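Local coordinates for putative metal binding protein (Coccidioides immitis, PDB 3CVG) that is of unestablished function but belongs to the periplasmic binding protein superfamily, carries a bound calcium ion and probably binds a metal or a metal-containing ligand, at residues I67-K71 with D72-D76; T156-K159 with E160-W164. All coordinates share one frame; numbering follows the deposited sequence.

Interaction 1 (I67-K71 with D72-D76); sequences INYLK and DGIVD
At the C-terminal end of helix 63-71 the chain turns back through Gly73, where a left-handed backbone conformation (phi 62°, well suited to glycine) lets Ile74 N donate to Tyr69 O at 2.7 Å while Gly73 N makes a weak bond to Leu70 O at 3.3 Å. This is a Schellman motif with Gly73 as its C-prime residue. One step earlier, Asp72 N still makes a helical bond to Asn68 O at 3.0 Å. Asp72 OD2 also comes close to Asn68 O, but both are acceptors and no hydrogen bond forms between them. As usual for a Schellman turn, an apolar contact joins the residues that flank it. Ile74 lies across the root of the Tyr69 side chain, its CB 3.7 Å from Tyr69 CB. With CG2 anti to its backbone N, Ile74 places that methyl over one face of the phenol ring, 4.2 Å from the centroid and 19° off the normal, a CH-pi contact displaced toward the rim. Val75 then slots into the corner between Tyr69 and Leu70. Its CG1 reaches the Tyr69 ring obliquely at CD2, while CG2 is the methyl that bridges the two residues, 3.5 Å from Tyr69 CB. Beyond the turn, Asp76 forms a salt bridge with Arg23, which also binds Gly73 O, tying the exit from the helix to strand 20-26. Leu70 faces inward to Leu240 of strand 234-241, and the contact buries Val75 O without a partner in the model. The methyls of Leu70 and Val75 meet closer than usual van der Waals contact, CD2 to CG2 at 3.5 Å, and the same Leu70 CD2 lies 3.5 Å from Asp76 O.

Interaction 2 (T156-K159 with E160-W164); sequences TNIK and EAELW
Lys159 sets out with CG anti to its backbone N, then kinks at chi2 (93°) and chi3 (-61°), so that the chain doubles back and carries NZ to Glu162, one turn further along the alpha-helix 155-166. That helix joins strands 147-149 and 180-182 in a beta-alpha-beta unit of the binding-protein fold. The resulting i to i+3 salt bridge is loose: NZ lies 3.4 Å from Glu162 OE1, a weak hydrogen bond. A water reinforces it from the side, accepting from Lys159 NZ at 3.1 Å and donating to Glu162 OE1 at 3.2 Å. The stronger partner of Lys159 NZ is Pro232 O, which holds the ammonium between the helix and a neighbouring loop. The backbone of this helix keeps regular i to i+4 bonds, including Glu162 N to Ile158 O at 2.8 Å. Leu163 folds over the turn before it, with CG 3.2 Å from Lys159 O, on the flank where both residues touch Ile202 of strand 200-204. At the first turn, the side chain of Thr156 comes to about 3 Å from the bound calcium ion. In Glu160 a chi1 of 45° puts CG between its backbone N and carbonyl carbon, over the preceding turn, 3.3 Å from Thr156 O. A bend at chi2 lays the buried carboxylate beside the turn of Asn157, where OE2 bonds Ser149 OG and OE1 bonds Tyr180 OH, which links the helix to both strands of the unit. Held at both oxygens, the carboxylate is probably fixed in its rotation. Its OE1 also lies in the plane of the Trp164 indole, at the ring edge, 3.5 Å from Trp164 CD1.

In the fold
Interaction 1 comes first along the chain; its centre lies 26 Å from that of interaction 2, and their nearest atoms are about 10 Å apart, without touching. Both belong to the same periplasmic binding protein fold but sit on different helices. Interaction 1 ends helix 63-71 and leads into strand 77-80, which pairs with strands 20-26 and 234-241. Interaction 2 lies within helix 155-166, against strands 147-149, 180-182 and 200-204. The long strand 100-111 pairs with both 234-241 and 200-204 and so connects the two regions. This separation is consistent with the two lobes of the family, the calcium ion lying beside interaction 2.

Interaction 1 (I67-K71 with D72-D76)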
loop_
_atom_site.group_PDB
_atom_site.type_symbol
_atom_site.label_atom_id
_atom_site.label_comp_id
_atom_site.label_asym_id
_atom_site.label_seq_id
_atom_site.Cartn_x
_atom_site.Cartn_y
_atom_site.Cartn_z
ATOM N N ILE A 67 -13.056 -2.014 6.284
ATOM C CA ILE A 67 -13.517 -2.433 7.600
ATOM C C ILE A 67 -14.978 -2.027 7.793
ATOM O O ILE A 67 -15.740 -2.738 8.447
ATOM C CB ILE A 67 -12.631 -1.827 8.707
ATOM C CG1 ILE A 67 -11.221 -2.425 8.607
ATOM C CG2 ILE A 67 -13.246 -2.090 10.081
ATOM C CD1 ILE A 67 -10.195 -1.788 9.520
ATOM N N ASN A 68 -15.369 -0.893 7.213
ATOM C CA ASN A 68 -16.755 -0.431 7.315
ATOM C C ASN A 68 -17.657 -1.403 6.560
ATOM O O ASN A 68 -18.781 -1.691 6.993
ATOM C CB ASN A 68 -16.923 0.978 6.723
ATOM C CG ASN A 68 -16.312 2.059 7.595
ATOM O OD1 ASN A 68 -16.414 2.016 8.818
ATOM N ND2 ASN A 68 -15.689 3.049 6.962
ATOM N N TYR A 69 -17.160 -1.899 5.427
ATOM C CA TYR A 69 -17.903 -2.859 4.621
ATOM C C TYR A 69 -18.061 -4.169 5.381
ATOM O O TYR A 69 -19.141 -4.758 5.399
ATOM C CB TYR A 69 -17.185 -3.137 3.296
ATOM C CG TYR A 69 -17.282 -2.033 2.275
ATOM C CD1 TYR A 69 -18.275 -1.058 2.360
ATOM C CD2 TYR A 69 -16.410 -1.993 1.190
ATOM C CE1 TYR A 69 -18.398 -0.074 1.388
ATOM C CE2 TYR A 69 -16.524 -1.017 0.211
ATOM C CZ TYR A 69 -17.518 -0.060 0.316
ATOM O OH TYR A 69 -17.633 0.907 -0.655
ATOM N N LEU A 70 -16.977 -4.630 5.998
ATOM C CA LEU A 70 -17.021 -5.874 6.759
ATOM C C LEU A 70 -18.043 -5.726 7.877
ATOM O O LEU A 70 -18.746 -6.674 8.221
ATOM C CB LEU A 70 -15.645 -6.193 7.352
ATOM C CG LEU A 70 -14.533 -6.515 6.348
ATOM C CD1 LEU A 70 -13.187 -6.527 7.061
ATOM C CD2 LEU A 70 -14.806 -7.861 5.684
ATOM N N LYS A 71 -18.127 -4.522 8.434
ATOM C CA LYS A 71 -19.064 -4.251 9.513
ATOM C C LYS A 71 -20.504 -4.309 9.032
ATOM O O LYS A 71 -21.361 -4.876 9.702
ATOM C CB LYS A 71 -18.792 -2.878 10.122
ATOM C CG LYS A 71 -19.669 -2.564 11.320
ATOM C CD LYS A 71 -19.126 -1.377 12.095
ATOM C CE LYS A 71 -19.841 -1.202 13.431
ATOM N NZ LYS A 71 -21.280 -0.854 13.256
ATOM N N ASP A 72 -20.767 -3.720 7.871
ATOM C CA ASP A 72 -22.114 -3.701 7.318
ATOM C C ASP A 72 -22.349 -4.883 6.380
ATOM O O ASP A 72 -23.335 -4.921 5.646
ATOM C CB ASP A 72 -22.358 -2.381 6.580
ATOM C CG ASP A 72 -22.087 -1.165 7.456
ATOM O OD1 ASP A 72 -22.584 -1.130 8.605
ATOM O OD2 ASP A 72 -21.384 -0.241 6.994
ATOM N N GLY A 73 -21.428 -5.841 6.406
ATOM C CA GLY A 73 -21.549 -7.023 5.571
ATOM C C GLY A 73 -21.560 -6.799 4.068
ATOM O O GLY A 73 -22.123 -7.607 3.330
ATOM N N ILE A 74 -20.950 -5.714 3.601
ATOM C CA ILE A 74 -20.909 -5.446 2.167
ATOM C C ILE A 74 -19.915 -6.394 1.504
ATOM O O ILE A 74 -20.105 -6.813 0.357
ATOM C CB ILE A 74 -20.498 -3.995 1.870
ATOM C CG1 ILE A 74 -21.480 -3.026 2.543
ATOM C CG2 ILE A 74 -20.460 -3.766 0.365
ATOM C CD1 ILE A 74 -22.925 -3.204 2.116
ATOM N N VAL A 75 -18.851 -6.723 2.232
ATOM C CA VAL A 75 -17.840 -7.649 1.731
ATOM C C VAL A 75 -17.641 -8.758 2.758
ATOM O O VAL A 75 -18.055 -8.626 3.910
ATOM C CB VAL A 75 -16.487 -6.945 1.476
ATOM C CG1 VAL A 75 -16.661 -5.868 0.416
ATOM C CG2 VAL A 75 -15.948 -6.354 2.773
ATOM N N ASP A 76 -17.016 -9.851 2.337
ATOM C CA ASP A 76 -16.778 -10.988 3.224
ATOM C C ASP A 76 -15.389 -10.929 3.851
ATOM O O ASP A 76 -15.189 -11.315 5.007
ATOM C CB ASP A 76 -16.931 -12.289 2.439
ATOM C CG ASP A 76 -18.266 -12.387 1.744
ATOM O OD1 ASP A 76 -19.293 -12.458 2.451
ATOM O OD2 ASP A 76 -18.286 -12.381 0.496
#

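Interaction 2 (T156-K159 with E160-W164)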
loop_
_atom_site.group_PDB
_atom_site.type_symbol
_atom_site.label_atom_id
_atom_site.label_comp_id
_atom_site.label_asym_id
_atom_site.label_seq_id
_atom_site.Cartn_x
_atom_site.Cartn_y
_atom_site.Cartn_z
ATOM N N THR A 156 -0.525 5.636 1.664
ATOM C CA THR A 156 0.646 6.461 1.361
ATOM C C THR A 156 0.606 7.766 2.175
ATOM O O THR A 156 1.597 8.154 2.787
ATOM C CB THR A 156 0.705 6.784 -0.152
ATOM O OG1 THR A 156 0.824 5.561 -0.887
ATOM C CG2 THR A 156 1.896 7.673 -0.477
ATOM N N ASN A 157 -0.541 8.439 2.176
ATOM C CA ASN A 157 -0.695 9.677 2.937
ATOM C C ASN A 157 -0.426 9.410 4.419
ATOM O O ASN A 157 0.316 10.151 5.063
ATOM C CB ASN A 157 -2.110 10.239 2.735
ATOM C CG ASN A 157 -2.377 11.513 3.543
ATOM O OD1 ASN A 157 -1.475 12.318 3.816
ATOM N ND2 ASN A 157 -3.630 11.716 3.888
ATOM N N ILE A 158 -1.013 8.347 4.955
ATOM C CA ILE A 158 -0.804 7.999 6.358
ATOM C C ILE A 158 0.706 7.864 6.621
ATOM O O ILE A 158 1.240 8.413 7.585
ATOM C CB ILE A 158 -1.517 6.650 6.696
ATOM C CG1 ILE A 158 -3.031 6.864 6.772
ATOM C CG2 ILE A 158 -0.974 6.066 8.016
ATOM C CD1 ILE A 158 -3.840 5.558 6.670
ATOM N N LYS A 159 1.388 7.161 5.719
ATOM C CA LYS A 159 2.817 6.907 5.850
ATOM C C LYS A 159 3.671 8.177 5.921
ATOM O O LYS A 159 4.469 8.342 6.851
ATOM C CB LYS A 159 3.298 6.060 4.683
ATOM C CG LYS A 159 4.801 5.951 4.593
ATOM C CD LYS A 159 5.345 4.740 5.317
ATOM C CE LYS A 159 5.050 4.738 6.789
ATOM N NZ LYS A 159 4.481 3.405 7.185
ATOM N N GLU A 160 3.549 9.065 4.941
ATOM C CA GLU A 160 4.356 10.263 5.016
ATOM C C GLU A 160 3.956 11.160 6.171
ATOM O O GLU A 160 4.795 11.854 6.738
ATOM C CB GLU A 160 4.309 11.014 3.672
ATOM C CG GLU A 160 2.927 11.175 3.024
ATOM C CD GLU A 160 2.291 12.536 3.273
ATOM O OE1 GLU A 160 2.887 13.338 4.021
ATOM O OE2 GLU A 160 1.194 12.792 2.727
ATOM N N ALA A 161 2.662 11.160 6.498
ATOM C CA ALA A 161 2.164 12.004 7.596
ATOM C C ALA A 161 2.877 11.471 8.837
ATOM O O ALA A 161 3.444 12.243 9.631
ATOM C CB ALA A 161 0.562 11.910 7.772
ATOM N N GLU A 162 2.884 10.147 8.970
ATOM C CA GLU A 162 3.535 9.473 10.074
ATOM C C GLU A 162 5.024 9.849 10.136
ATOM O O GLU A 162 5.548 10.112 11.218
ATOM C CB GLU A 162 3.408 7.986 9.833
ATOM C CG GLU A 162 3.298 7.135 11.062
ATOM C CD GLU A 162 2.778 5.749 10.710
ATOM O OE1 GLU A 162 3.524 4.969 10.075
ATOM O OE2 GLU A 162 1.607 5.454 11.029
ATOM N N LEU A 163 5.709 9.834 8.987
ATOM C CA LEU A 163 7.140 10.145 8.943
ATOM C C LEU A 163 7.421 11.583 9.390
ATOM O O LEU A 163 8.347 11.830 10.157
ATOM C CB LEU A 163 7.682 9.879 7.528
ATOM C CG LEU A 163 7.696 8.391 7.167
ATOM C CD1 LEU A 163 8.037 8.211 5.704
ATOM C CD2 LEU A 163 8.705 7.684 8.052
ATOM N N TRP A 164 6.621 12.538 8.925
ATOM C CA TRP A 164 6.814 13.932 9.346
ATOM C C TRP A 164 6.646 14.079 10.861
ATOM O O TRP A 164 7.475 14.703 11.543
ATOM C CB TRP A 164 5.823 14.853 8.622
ATOM C CG TRP A 164 6.171 15.041 7.166
ATOM C CD1 TRP A 164 5.445 14.643 6.085
ATOM C CD2 TRP A 164 7.370 15.626 6.651
ATOM N NE1 TRP A 164 6.117 14.941 4.920
ATOM C CE2 TRP A 164 7.304 15.548 5.241
ATOM C CE3 TRP A 164 8.498 16.207 7.243
ATOM C CZ2 TRP A 164 8.321 16.028 4.416
ATOM C CZ3 TRP A 164 9.514 16.682 6.419
ATOM C CH2 TRP A 164 9.416 16.589 5.024
HETATM O O HOH W 1 1.736 2.843 8.437
#